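Local atomic coordinates of mating-type switching protein swi5 (Schizosaccharomyces pombe, PDB entry 3VIQ), a protein that is required for normal mating-type switching, takes part in rhp51-dependent recombinational DNA repair and works in complex with sfr1. Residues B[26-29]-B[30-33]. Residues are numbered along the deposited sequence; the frame is centred on the assembly and turned at random.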
# COMPACT_ATOMS: atom_id res chain seq x y z
N ASP B 26 15.15 9.92 -24.95
CA ASP B 26 14.65 8.81 -25.76
C ASP B 26 13.67 7.94 -24.97
O ASP B 26 12.67 7.50 -25.54
CB ASP B 26 15.77 7.92 -26.25
CG ASP B 26 16.67 8.60 -27.26
OD1 ASP B 26 16.41 9.77 -27.65
OD2 ASP B 26 17.64 7.95 -27.69
N ALA B 27 13.94 7.68 -23.69
CA ALA B 27 13.03 6.85 -22.92
C ALA B 27 11.70 7.56 -22.72
O ALA B 27 10.67 6.95 -22.90
CB ALA B 27 13.64 6.40 -21.61
N LEU B 28 11.72 8.84 -22.40
CA LEU B 28 10.49 9.62 -22.19
C LEU B 28 9.65 9.74 -23.45
O LEU B 28 8.42 9.87 -23.37
CB LEU B 28 10.82 11.02 -21.69
CG LEU B 28 11.42 11.06 -20.29
CD1 LEU B 28 11.75 12.49 -19.88
CD2 LEU B 28 10.46 10.40 -19.27
N ALA B 29 10.32 9.70 -24.61
CA ALA B 29 9.65 9.81 -25.88
C ALA B 29 8.77 8.62 -26.14
O ALA B 29 7.83 8.75 -26.88
CB ALA B 29 10.66 9.99 -27.06
N LYS B 30 9.07 7.48 -25.54
CA LYS B 30 8.26 6.27 -25.73
C LYS B 30 7.00 6.23 -24.87
O LYS B 30 6.21 5.31 -24.99
CB LYS B 30 9.10 5.02 -25.45
CG LYS B 30 10.11 4.74 -26.54
CD LYS B 30 11.23 3.83 -26.07
CE LYS B 30 12.30 3.67 -27.17
NZ LYS B 30 13.54 3.00 -26.65
N LEU B 31 6.79 7.24 -24.03
CA LEU B 31 5.69 7.24 -23.09
C LEU B 31 4.53 8.11 -23.57
O LEU B 31 4.75 9.20 -24.09
CB LEU B 31 6.16 7.75 -21.73
CG LEU B 31 7.29 7.01 -21.02
CD1 LEU B 31 7.56 7.65 -19.65
CD2 LEU B 31 6.98 5.53 -20.86
N LYS B 32 3.31 7.63 -23.37
CA LYS B 32 2.12 8.43 -23.59
C LYS B 32 2.12 9.62 -22.65
O LYS B 32 1.77 10.72 -23.03
CB LYS B 32 0.85 7.60 -23.35
CG LYS B 32 -0.46 8.36 -23.57
CD LYS B 32 -1.69 7.42 -23.71
CE LYS B 32 -3.01 8.21 -23.74
NZ LYS B 32 -3.96 7.75 -24.80
N ASN B 33 2.50 9.38 -21.41
CA ASN B 33 2.57 10.42 -20.41
C ASN B 33 4.04 10.61 -19.98
O ASN B 33 4.68 9.69 -19.52
CB ASN B 33 1.65 10.04 -19.25
CG ASN B 33 1.71 11.03 -18.10
OD1 ASN B 33 2.19 12.15 -18.27
ND2 ASN B 33 1.24 10.61 -16.92
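Lys30 N reaches back to Ala27 O (3.1 Å) and Leu31 N to Leu28 O (3.2 Å), two successive hydrogen bonds that tighten the chain as helix 3-29 gives way to the loop before helix 36-67. Both span three residues rather than the four of an alpha-helix. By Leu31 the backbone is extended (psi 139°). The Leu31 side chain folds back over the turn: CG stands anti to its own carbonyl carbon (chi1 -59°), which brings CD1 to Leu28 CD2 at 4.0 Å, the two branched ends crossing at a slant. Leu31 CB, for its part, sits 3.5 Å from Leu28 O. This is the C-terminal end of helix 3-29, where a short loop links it to helix 36-67, built against the Sfr1 chain: Ala26 of the Sfr1 chain packs on Leu28, and Ala29 of the Sfr1 chain on Leu31. Across the loop, Leu31 also touches Ala36 of the next helix. Lys30 runs back along the helix; with chi1 -72° its CG lies 3.9 Å from Asp26 O, and the extended chain carries CD and CE on past the same oxygen. Lys30 NZ remains 6.5 Å from Asp26 OD2, too far for a salt bridge, although the opposite charges may attract weakly.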